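Local coordinates for taurocyamine kinase (Schistosoma mansoni, PDB 4WOD), which catalyses the reversible, magnesium-dependent transfer of phosphate between ATP and taurocyamine, a guanidino substrate, as a duplicated member of the phosphagen kinase family, at residues Q2-L6 with Q7-V11; L67-Y70 with E71-D75; P442-C445 with D446-V450; N687-R690 with L691-E695; T531-E535 with E536-Q540. The protein carries 4 engineered substitutions. One frame throughout, in Å; residues are numbered along the deposited sequence.

Contact 1: Q2-L6 with Q7-V11; sequences QVESL and QNLQV. Engineered in segment 7-11: Val-11 (natural residue Ala).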
# COMPACT_ATOMS: atom_id res chain seq x y z
N GLN A 2 21.09 32.85 -6.52
CA GLN A 2 22.39 32.24 -6.77
C GLN A 2 22.43 30.86 -6.13
O GLN A 2 22.21 30.71 -4.92
CB GLN A 2 23.52 33.12 -6.23
CG GLN A 2 23.49 34.59 -6.63
CD GLN A 2 24.62 35.37 -5.98
OE1 GLN A 2 25.10 35.00 -4.90
NE2 GLN A 2 25.06 36.44 -6.63
N VAL A 3 22.69 29.85 -6.97
CA VAL A 3 22.80 28.47 -6.54
C VAL A 3 24.06 27.84 -7.12
O VAL A 3 24.67 28.39 -8.04
CB VAL A 3 21.57 27.64 -6.98
CG1 VAL A 3 20.30 28.23 -6.36
CG2 VAL A 3 21.47 27.56 -8.53
N GLU A 4 24.45 26.68 -6.59
CA GLU A 4 25.61 25.93 -7.10
C GLU A 4 25.47 25.50 -8.57
O GLU A 4 24.35 25.44 -9.11
CB GLU A 4 25.87 24.69 -6.25
CG GLU A 4 26.06 24.99 -4.78
CD GLU A 4 26.92 23.96 -4.05
OE1 GLU A 4 26.70 23.81 -2.83
OE2 GLU A 4 27.81 23.34 -4.67
N SER A 5 26.59 25.20 -9.21
CA SER A 5 26.55 24.53 -10.51
C SER A 5 25.62 23.32 -10.54
O SER A 5 25.48 22.58 -9.55
CB SER A 5 27.96 24.10 -10.95
OG SER A 5 28.46 23.13 -10.06
N LEU A 6 24.97 23.14 -11.68
CA LEU A 6 24.14 21.97 -11.92
C LEU A 6 24.91 20.66 -11.68
O LEU A 6 24.41 19.74 -11.03
CB LEU A 6 23.57 22.00 -13.34
CG LEU A 6 22.63 20.88 -13.78
CD1 LEU A 6 21.35 20.88 -12.94
CD2 LEU A 6 22.33 21.02 -15.26
N GLN A 7 26.15 20.60 -12.15
CA GLN A 7 26.92 19.37 -11.90
C GLN A 7 27.11 19.11 -10.40
O GLN A 7 27.01 17.96 -9.97
CB GLN A 7 28.27 19.41 -12.62
CG GLN A 7 29.14 20.59 -12.27
CD GLN A 7 30.44 20.62 -13.08
OE1 GLN A 7 30.65 19.81 -13.98
NE2 GLN A 7 31.30 21.56 -12.75
N ASN A 8 27.34 20.16 -9.61
CA ASN A 8 27.47 19.99 -8.16
C ASN A 8 26.20 19.46 -7.54
O ASN A 8 26.23 18.62 -6.65
CB ASN A 8 27.81 21.30 -7.45
CG ASN A 8 29.27 21.69 -7.60
OD1 ASN A 8 29.98 21.16 -8.45
ND2 ASN A 8 29.72 22.65 -6.78
N LEU A 9 25.08 20.00 -7.99
CA LEU A 9 23.78 19.66 -7.43
C LEU A 9 23.44 18.21 -7.78
O LEU A 9 22.88 17.46 -6.96
CB LEU A 9 22.70 20.64 -7.95
CG LEU A 9 22.75 22.10 -7.47
CD1 LEU A 9 21.62 22.97 -8.09
CD2 LEU A 9 22.73 22.21 -5.94
N GLN A 10 23.79 17.80 -8.99
CA GLN A 10 23.57 16.42 -9.40
C GLN A 10 24.35 15.45 -8.51
O GLN A 10 23.79 14.49 -7.99
CB GLN A 10 23.98 16.19 -10.86
CG GLN A 10 23.73 14.77 -11.34
CD GLN A 10 24.69 14.34 -12.44
OE1 GLN A 10 25.85 14.74 -12.44
NE2 GLN A 10 24.21 13.54 -13.40
N VAL A 11 25.65 15.69 -8.35
CA VAL A 11 26.46 14.89 -7.43
C VAL A 11 25.88 14.84 -6.00
O VAL A 11 25.82 13.76 -5.40
CB VAL A 11 27.89 15.41 -7.40
CG1 VAL A 11 28.67 14.83 -6.21
CG2 VAL A 11 28.57 15.06 -8.72
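The carboxamide of Asn-8 meets two side chains of the residues leading into its helix: Ser-5 OG lies over one face, 3.0 Å from Asn-8 CG, while the carboxylate of Glu-4 takes the amide at its edge. There Asn-8 ND2 donates to Glu-4 OE2 at 2.9 Å, in the plane of the amide and nearly straight at 164°. The N-H meets this oxygen nearly along its C-O axis, and the two flat groups are turned 79° against each other. Ser-5 is the N-cap of helix 6-14. Its OG, set between its own backbone N and carbonyl carbon (chi1 64°), accepts from Asn-8 N at 3.2 Å. The first turn is then carried on by Leu-9 N to Ser-5 O at 3.0 Å and Gln-10 N to Leu-6 O at 2.9 Å. Beside the polar pair, Leu-9 CD2 rests on Glu-4 CB at 4.0 Å, and Leu-9 also packs on Asn-51 and Ala-54 of helix 46-55. Two acceptors, one a hydroxyl and one a carboxylate, thus gather at the amino end of the helix, where the positive end of its dipole would probably favour a charged Glu-4.

Contact 2: L67-Y70 with E71-D75; sequences LNAY and ETFRD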
# COMPACT_ATOMS: atom_id res chain seq x y z
N LEU A 67 8.07 29.92 -15.90
CA LEU A 67 7.10 29.13 -16.66
C LEU A 67 7.68 28.51 -17.93
O LEU A 67 7.14 27.54 -18.45
CB LEU A 67 5.87 30.00 -17.01
CG LEU A 67 6.12 31.23 -17.89
CD1 LEU A 67 5.91 30.90 -19.36
CD2 LEU A 67 5.22 32.39 -17.50
N ASN A 68 8.79 29.06 -18.41
CA ASN A 68 9.44 28.56 -19.61
C ASN A 68 10.37 27.39 -19.34
O ASN A 68 10.99 26.87 -20.28
CB ASN A 68 10.25 29.65 -20.29
CG ASN A 68 9.40 30.78 -20.77
OD1 ASN A 68 9.44 31.88 -20.21
ND2 ASN A 68 8.61 30.54 -21.81
N ALA A 69 10.51 27.03 -18.06
CA ALA A 69 11.41 25.94 -17.71
C ALA A 69 10.94 24.65 -18.35
O ALA A 69 11.76 23.83 -18.77
CB ALA A 69 11.51 25.77 -16.21
N TYR A 70 9.63 24.45 -18.43
CA TYR A 70 9.10 23.20 -18.93
C TYR A 70 9.48 23.01 -20.40
O TYR A 70 9.83 21.91 -20.80
CB TYR A 70 7.58 23.13 -18.72
CG TYR A 70 7.21 23.10 -17.24
CD1 TYR A 70 7.39 21.94 -16.50
CD2 TYR A 70 6.72 24.22 -16.60
CE1 TYR A 70 7.08 21.90 -15.17
CE2 TYR A 70 6.40 24.19 -15.25
CZ TYR A 70 6.58 23.02 -14.54
OH TYR A 70 6.27 22.95 -13.20
N GLU A 71 9.45 24.09 -21.17
CA GLU A 71 9.88 24.02 -22.56
C GLU A 71 11.41 23.98 -22.71
O GLU A 71 11.94 23.15 -23.47
CB GLU A 71 9.32 25.21 -23.34
CG GLU A 71 9.77 25.27 -24.79
CD GLU A 71 9.48 23.99 -25.58
OE1 GLU A 71 10.27 23.68 -26.50
OE2 GLU A 71 8.47 23.30 -25.30
N THR A 72 12.11 24.83 -21.95
CA THR A 72 13.56 25.01 -22.13
C THR A 72 14.32 23.76 -21.72
O THR A 72 15.27 23.34 -22.41
CB THR A 72 14.07 26.22 -21.31
OG1 THR A 72 13.28 27.37 -21.65
CG2 THR A 72 15.57 26.51 -21.61
N PHE A 73 13.91 23.13 -20.63
CA PHE A 73 14.54 21.86 -20.22
C PHE A 73 13.59 20.68 -20.40
O PHE A 73 13.45 19.81 -19.54
CB PHE A 73 15.03 21.97 -18.78
CG PHE A 73 15.74 23.28 -18.49
CD1 PHE A 73 16.99 23.54 -19.04
CD2 PHE A 73 15.16 24.23 -17.66
CE1 PHE A 73 17.65 24.74 -18.77
CE2 PHE A 73 15.82 25.44 -17.39
CZ PHE A 73 17.07 25.69 -17.94
N ARG A 74 12.95 20.64 -21.57
CA ARG A 74 11.89 19.66 -21.83
C ARG A 74 12.25 18.17 -21.68
O ARG A 74 11.43 17.39 -21.22
CB ARG A 74 11.34 19.86 -23.23
CG ARG A 74 10.15 18.98 -23.49
CD ARG A 74 9.09 19.67 -24.26
NE ARG A 74 8.20 18.69 -24.87
CZ ARG A 74 7.49 18.94 -25.96
NH1 ARG A 74 7.57 20.13 -26.54
NH2 ARG A 74 6.72 17.99 -26.47
N ASP A 75 13.46 17.78 -22.08
CA ASP A 75 13.84 16.36 -22.00
C ASP A 75 13.78 15.87 -20.56
O ASP A 75 13.47 14.71 -20.29
CB ASP A 75 15.25 16.11 -22.56
CG ASP A 75 15.39 16.44 -24.03
OD1 ASP A 75 14.37 16.63 -24.73
OD2 ASP A 75 16.55 16.49 -24.48
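Helix 69-72 is a single short turn in the N-terminal domain of the first repeat, and Thr-72 closes it by binding the carbonyl of Asn-68 twice. The hydroxyl Thr-72 OG1 gives its hydrogen to Asn-68 O at 2.7 Å, coming from above the carbonyl plane, while Thr-72 N reaches the same Asn-68 O at 2.9 Å from within that plane. OG1 can fold back because it stands beside its own backbone N (chi1 -53°), which sends CG2 the other way, onto a face of the neighbouring Phe-73 ring. One residue on, Phe-73 N bonds to Ala-69 O at 2.9 Å, and the ring carbon Phe-73 CD2 packs against Ala-69 CB at 4.2 Å. Phe-73 then leaves helical angles and serves as N-cap of the next helix, so the chain bends here. Past the bend, Arg-74 CA makes a C-H...O contact with Tyr-70 O at 3.2 Å. Helix 46-55 receives Ala-69 on Cys-49 and Phe-73 on Leu-46, and the Phe-73 ring also meets Tyr-35 edge-to-face. Tyr-70 turns to helix 74-84, where it meets Phe-77 edge-to-face, while its OH bonds to Thr-266 O.

Contact 3: P442-C445 with D446-V450; sequences PLIC and DYHGV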
# COMPACT_ATOMS: atom_id res chain seq x y z
N PRO A 442 -16.99 -28.25 1.24
CA PRO A 442 -16.86 -28.64 -0.17
C PRO A 442 -15.59 -28.07 -0.82
O PRO A 442 -14.94 -28.76 -1.62
CB PRO A 442 -18.13 -28.05 -0.83
CG PRO A 442 -18.60 -26.99 0.10
CD PRO A 442 -18.23 -27.49 1.49
N LEU A 443 -15.22 -26.86 -0.44
CA LEU A 443 -14.00 -26.20 -0.92
C LEU A 443 -12.74 -27.02 -0.61
O LEU A 443 -11.83 -27.13 -1.44
CB LEU A 443 -13.89 -24.80 -0.31
CG LEU A 443 -12.78 -23.86 -0.80
CD1 LEU A 443 -13.23 -22.39 -0.69
CD2 LEU A 443 -11.45 -24.08 -0.06
N ILE A 444 -12.68 -27.53 0.61
CA ILE A 444 -11.56 -28.33 1.09
C ILE A 444 -11.49 -29.64 0.32
O ILE A 444 -10.44 -30.04 -0.17
CB ILE A 444 -11.71 -28.59 2.62
CG1 ILE A 444 -11.36 -27.32 3.41
CG2 ILE A 444 -10.86 -29.77 3.09
CD1 ILE A 444 -11.86 -27.35 4.86
N CYS A 445 -12.64 -30.30 0.22
CA CYS A 445 -12.79 -31.52 -0.55
C CYS A 445 -12.32 -31.37 -1.99
O CYS A 445 -11.59 -32.22 -2.51
CB CYS A 445 -14.25 -31.97 -0.52
SG CYS A 445 -14.72 -32.73 1.05
N ASP A 446 -12.73 -30.27 -2.62
CA ASP A 446 -12.31 -29.92 -3.98
C ASP A 446 -10.79 -29.70 -4.07
O ASP A 446 -10.11 -30.34 -4.87
CB ASP A 446 -13.05 -28.67 -4.45
CG ASP A 446 -13.01 -28.48 -5.97
OD1 ASP A 446 -12.09 -29.00 -6.64
OD2 ASP A 446 -13.92 -27.78 -6.49
N TYR A 447 -10.27 -28.78 -3.25
CA TYR A 447 -8.84 -28.46 -3.29
C TYR A 447 -7.95 -29.69 -3.06
O TYR A 447 -7.01 -29.92 -3.82
CB TYR A 447 -8.51 -27.38 -2.24
CG TYR A 447 -7.09 -26.84 -2.30
CD1 TYR A 447 -6.81 -25.64 -2.95
CD2 TYR A 447 -6.04 -27.52 -1.70
CE1 TYR A 447 -5.51 -25.14 -3.03
CE2 TYR A 447 -4.74 -27.02 -1.77
CZ TYR A 447 -4.49 -25.83 -2.42
OH TYR A 447 -3.21 -25.33 -2.48
N HIS A 448 -8.24 -30.46 -2.02
CA HIS A 448 -7.40 -31.61 -1.67
C HIS A 448 -7.78 -32.93 -2.36
O HIS A 448 -7.16 -33.96 -2.11
CB HIS A 448 -7.41 -31.79 -0.16
CG HIS A 448 -6.87 -30.61 0.57
ND1 HIS A 448 -5.53 -30.39 0.74
CD2 HIS A 448 -7.50 -29.54 1.12
CE1 HIS A 448 -5.35 -29.24 1.38
NE2 HIS A 448 -6.53 -28.72 1.64
N GLY A 449 -8.79 -32.89 -3.24
CA GLY A 449 -9.25 -34.09 -3.93
C GLY A 449 -9.72 -35.21 -3.01
O GLY A 449 -9.34 -36.38 -3.18
N VAL A 450 -10.55 -34.86 -2.03
CA VAL A 450 -11.04 -35.83 -1.06
C VAL A 450 -12.54 -35.74 -0.92
O VAL A 450 -13.22 -35.10 -1.74
CB VAL A 450 -10.39 -35.65 0.33
CG1 VAL A 450 -8.88 -35.80 0.24
CG2 VAL A 450 -10.76 -34.30 0.92
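Cys-445 and Val-450 close a Schellman motif, which ends helix 437-448 in the N-terminal region of the second repeat. Its outer bond joins Val-450 N to Cys-445 O at 2.9 Å, with the donor in the carbonyl plane and on a lone pair. The inner one, Gly-449 N to Asp-446 O, is weak. Gly-449 turns the chain with a positive phi of 59°. Before it, regular helical bonds run from Asp-446 N to Pro-442 O, Tyr-447 N to Leu-443 O and His-448 N to Ile-444 O, the last at 2.9 Å. Among the side chains, Asp-446 OD2 is hydrogen-bonded to Tyr-389 OH and forms a salt bridge with Lys-388, while His-448 NE2 bonds to Pro-632 O, one residue beyond the predicted active-site Cys-631.

Apolar contacts accompany the turn. Val-450 CG2 lies 3.7 Å from Cys-445 CA and 4.3 Å from Cys-445 SG, so the residue after the glycine folds back alongside the last turn. One turn apart on the helix, Ile-444 CG2 touches the imidazole carbon His-448 CD2 at 3.9 Å.

The imidazole of His-448 has neighbours at a face and at an edge. On one face, Tyr-447 CD2 stands 3.5 Å above the plane, over the ring centre. With its CG beside the backbone N (chi1 -61°), the imidazole turns its edge to the carbonyl one turn earlier, and His-448 CD2 comes within 3.2 Å of Ile-444 O, near the plane of the ring.

Contact 4: N687-R690 with L691-E695; sequences NKRR and LGLTE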
# COMPACT_ATOMS: atom_id res chain seq x y z
N ASN A 687 6.32 -32.20 -2.01
CA ASN A 687 5.07 -32.94 -2.05
C ASN A 687 3.92 -31.97 -2.22
O ASN A 687 3.92 -30.89 -1.63
CB ASN A 687 4.87 -33.79 -0.80
CG ASN A 687 4.85 -32.97 0.49
OD1 ASN A 687 5.89 -32.44 0.91
ND2 ASN A 687 3.69 -32.88 1.14
N LYS A 688 2.94 -32.35 -3.03
CA LYS A 688 1.78 -31.50 -3.18
C LYS A 688 0.72 -31.78 -2.11
O LYS A 688 0.03 -30.87 -1.66
CB LYS A 688 1.19 -31.67 -4.58
CG LYS A 688 0.33 -30.51 -5.02
CD LYS A 688 -0.41 -30.84 -6.31
CE LYS A 688 -0.70 -32.34 -6.42
NZ LYS A 688 -2.11 -32.60 -6.88
N ARG A 689 0.60 -33.03 -1.67
CA ARG A 689 -0.47 -33.39 -0.74
C ARG A 689 -0.24 -32.81 0.65
O ARG A 689 0.90 -32.66 1.09
CB ARG A 689 -0.60 -34.91 -0.65
CG ARG A 689 -1.06 -35.55 -1.97
CD ARG A 689 -0.96 -37.05 -1.90
NE ARG A 689 -2.12 -37.64 -1.25
CZ ARG A 689 -2.21 -38.91 -0.87
NH1 ARG A 689 -1.19 -39.74 -1.06
NH2 ARG A 689 -3.32 -39.34 -0.29
N ARG A 690 -1.34 -32.51 1.34
CA ARG A 690 -1.28 -32.04 2.74
C ARG A 690 -2.25 -32.80 3.62
O ARG A 690 -1.98 -33.08 4.79
CB ARG A 690 -1.61 -30.54 2.84
CG ARG A 690 -0.68 -29.65 2.06
CD ARG A 690 0.60 -29.37 2.82
NE ARG A 690 1.40 -28.37 2.11
CZ ARG A 690 2.20 -28.65 1.09
NH1 ARG A 690 2.33 -29.91 0.69
NH2 ARG A 690 2.88 -27.69 0.48
N LEU A 691 -3.40 -33.12 3.02
CA LEU A 691 -4.55 -33.67 3.74
C LEU A 691 -4.92 -35.03 3.14
O LEU A 691 -4.88 -35.20 1.92
CB LEU A 691 -5.72 -32.69 3.65
CG LEU A 691 -7.07 -33.06 4.25
CD1 LEU A 691 -6.97 -33.00 5.75
CD2 LEU A 691 -8.15 -32.13 3.76
N GLY A 692 -5.25 -36.00 3.98
CA GLY A 692 -5.64 -37.31 3.50
C GLY A 692 -4.50 -38.31 3.53
O GLY A 692 -4.60 -39.41 2.99
N LEU A 693 -3.40 -37.93 4.17
CA LEU A 693 -2.24 -38.80 4.27
C LEU A 693 -1.51 -38.50 5.59
O LEU A 693 -1.78 -37.48 6.22
CB LEU A 693 -1.32 -38.61 3.06
CG LEU A 693 -0.34 -37.42 3.02
CD1 LEU A 693 0.53 -37.50 1.76
CD2 LEU A 693 -1.03 -36.06 3.09
N THR A 694 -0.62 -39.38 6.02
CA THR A 694 0.10 -39.10 7.26
C THR A 694 1.36 -38.27 6.98
O THR A 694 1.74 -38.07 5.82
CB THR A 694 0.51 -40.39 8.00
OG1 THR A 694 1.45 -41.11 7.20
CG2 THR A 694 -0.72 -41.27 8.31
N GLU A 695 1.98 -37.77 8.04
CA GLU A 695 3.20 -36.99 7.93
C GLU A 695 4.30 -37.84 7.29
O GLU A 695 4.99 -37.43 6.36
CB GLU A 695 3.64 -36.46 9.31
CG GLU A 695 2.78 -35.32 9.88
CD GLU A 695 1.47 -35.76 10.53
OE1 GLU A 695 1.20 -36.97 10.58
OE2 GLU A 695 0.71 -34.89 11.00
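Arg-689 and Leu-693 lie against each other along most of the arginine's length. At its root, Arg-689 CB touches Leu-693 CD1 at 3.7 Å and has Leu-693 CD2 almost as near. The chain runs on extended from CG and bends only at chi3 (83°), a turn that carries it along the leucine: Arg-689 CD and Arg-689 NE each lie 4.0 Å from Leu-693 CD1. At the tip the guanidinium lays one face on the leucine, with Leu-693 CB 3.9 Å above its plane and offset toward the rim. Arg-689 NH2 comes 3.5 Å from Gly-692 O, an oblique approach, while NH1 forms a salt bridge with Glu-701 of helix 695-715. The leucine's other methyl, CD2, turns to the backbone and meets Arg-690 C at 3.5 Å.

The next arginine folds back on the loop. Arg-690 bends at chi2 (-82°), and its NH1 donates to two carbonyls, Asn-687 O at 3.0 Å and Arg-689 O at 3.1 Å. Both acceptors lie close to the guanidinium plane, although the donor stands above each carbonyl plane. Asn-687 ND2 adds a weak bond to Arg-689 O and also donates to Met-639 O, and its OD1 accepts from Ala-641 N.

These residues form the turn between strand 682-687 and helix 695-715 in the C-terminal catalytic domain. Arg-690 touches Arg-640, and its side chain comes about 4 Å from that of Arg-486. Both are predicted to bind ATP, consistent with the turn bordering the arginine-rich pocket that receives nucleotide phosphates in phosphagen kinases.

Contact 5: T531-E535 with E536-Q540; sequences TDMKE and EDRKQ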
# COMPACT_ATOMS: atom_id res chain seq x y z
N THR A 531 9.75 -6.44 16.83
CA THR A 531 9.55 -5.16 17.53
C THR A 531 10.80 -4.67 18.25
O THR A 531 11.05 -3.48 18.30
CB THR A 531 8.42 -5.22 18.59
OG1 THR A 531 8.63 -6.34 19.46
CG2 THR A 531 7.09 -5.36 17.92
N ASP A 532 11.60 -5.59 18.78
CA ASP A 532 12.69 -5.23 19.69
C ASP A 532 14.00 -5.86 19.29
O ASP A 532 14.69 -6.47 20.11
CB ASP A 532 12.36 -5.65 21.13
CG ASP A 532 11.51 -4.64 21.84
OD1 ASP A 532 11.78 -3.44 21.64
OD2 ASP A 532 10.59 -5.04 22.60
N MET A 533 14.35 -5.74 18.03
CA MET A 533 15.49 -6.47 17.53
C MET A 533 16.72 -5.59 17.47
O MET A 533 16.64 -4.41 17.14
CB MET A 533 15.18 -7.03 16.15
CG MET A 533 16.05 -8.18 15.79
SD MET A 533 15.72 -8.66 14.11
CE MET A 533 13.97 -9.06 14.20
N LYS A 534 17.87 -6.19 17.79
CA LYS A 534 19.15 -5.53 17.61
C LYS A 534 19.42 -5.41 16.11
O LYS A 534 19.21 -6.36 15.36
CB LYS A 534 20.26 -6.31 18.33
CG LYS A 534 21.06 -5.47 19.28
CD LYS A 534 20.45 -5.45 20.67
CE LYS A 534 21.37 -4.78 21.69
NZ LYS A 534 22.48 -5.68 22.13
N GLU A 535 19.87 -4.24 15.66
CA GLU A 535 20.05 -3.97 14.24
C GLU A 535 21.00 -4.92 13.53
O GLU A 535 20.84 -5.16 12.34
CB GLU A 535 20.56 -2.55 14.01
CG GLU A 535 21.99 -2.41 14.40
CD GLU A 535 22.83 -1.73 13.35
OE1 GLU A 535 22.64 -2.01 12.14
OE2 GLU A 535 23.74 -0.99 13.75
N GLU A 536 21.99 -5.44 14.24
CA GLU A 536 22.97 -6.28 13.59
C GLU A 536 22.30 -7.62 13.34
O GLU A 536 22.50 -8.28 12.31
CB GLU A 536 24.24 -6.43 14.43
CG GLU A 536 24.01 -6.58 15.94
CD GLU A 536 25.31 -6.80 16.72
OE1 GLU A 536 26.40 -6.53 16.16
OE2 GLU A 536 25.24 -7.25 17.88
N ASP A 537 21.45 -7.99 14.30
CA ASP A 537 20.62 -9.16 14.15
C ASP A 537 19.70 -8.95 12.96
O ASP A 537 19.55 -9.83 12.11
CB ASP A 537 19.84 -9.44 15.43
CG ASP A 537 20.74 -9.86 16.59
OD1 ASP A 537 21.80 -10.48 16.33
OD2 ASP A 537 20.37 -9.59 17.74
N ARG A 538 19.12 -7.75 12.88
CA ARG A 538 18.25 -7.42 11.76
C ARG A 538 18.96 -7.56 10.41
O ARG A 538 18.44 -8.23 9.52
CB ARG A 538 17.70 -6.00 11.92
CG ARG A 538 16.34 -5.79 11.26
CD ARG A 538 15.59 -4.62 11.87
NE ARG A 538 14.33 -5.06 12.46
CZ ARG A 538 13.70 -4.42 13.44
NH1 ARG A 538 14.20 -3.30 13.95
NH2 ARG A 538 12.57 -4.90 13.92
N LYS A 539 20.14 -6.96 10.27
CA LYS A 539 20.93 -7.06 9.03
C LYS A 539 21.21 -8.50 8.65
O LYS A 539 21.05 -8.91 7.49
CB LYS A 539 22.27 -6.33 9.16
CG LYS A 539 22.22 -4.86 9.54
CD LYS A 539 23.63 -4.24 9.51
CE LYS A 539 24.73 -5.30 9.71
NZ LYS A 539 25.49 -5.18 11.00
N GLN A 540 21.66 -9.27 9.63
CA GLN A 540 22.05 -10.65 9.40
C GLN A 540 20.87 -11.52 8.97
O GLN A 540 21.04 -12.46 8.19
CB GLN A 540 22.70 -11.24 10.65
CG GLN A 540 23.39 -12.54 10.37
CD GLN A 540 24.29 -12.46 9.15
OE1 GLN A 540 25.30 -11.75 9.14
NE2 GLN A 540 23.93 -13.19 8.10
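Two backbone bonds start helix 535-543: Arg-538 N to Lys-534 O at 2.8 Å, with the donor in the carbonyl plane, and Lys-539 N to Glu-535 O, also at 2.8 Å and fairly straight at 166°. Lys-534 stands at the N-cap position, and its CB lies 3.3 Å from Asp-537 OD2, a carboxylate oxygen turned back toward the start of the helix. Glu-535 and Lys-539 run side by side and point the same way. Their charged ends, Glu-535 OE1 and Lys-539 NZ, are 4.4 Å apart, too far for a salt bridge, and the nearer touch is between Glu-535 OE1 and the aliphatic Lys-539 CD at 3.6 Å. Any attraction between the charges is probably modest.

Packing is carried by Met-533 and Arg-538. The methionine chain leaves with CG anti to the backbone N (chi1 -158°), bringing SD within 3.7 Å of Arg-538 CA. Its CB sits 4.0 Å above the centre of the Arg-538 guanidinium, so the arginine lies flat across the base of the methionine. Met-533 CG also touches Asp-537 CB at 4.0 Å, the two side chains crossing at a slant.

All this lies at the surface of the C-terminal catalytic domain of the second repeat. The segment 531-535 brings the chain from edge strand 525-529 into helix 535-543, and Met-533 and Asp-537 both rest on Tyr-528 of that strand.

The five contacts fall into two groups, one in each half of the duplicated kinase. Contacts 1 and 2 share the first half, their centres about 18 Å apart, and both pack on helix 46-55. Contact 2 is nearer the chemistry: the Tyr-70 side chain is about 9 Å from the bound arginine and about 6 Å from that of the predicted active-site Cys-268. In the second half, contacts 3 and 4 touch, Ile-444 CG2 meeting Leu-691 CD2 at 3.7 Å, so the end of helix 437-448 rests on the turn 687-695. The Tyr-447 side chain is about 6 Å from that of Cys-631, the predicted active-site residue of this half. Contact 5 stands apart, its centre about 36 Å from that of contact 4.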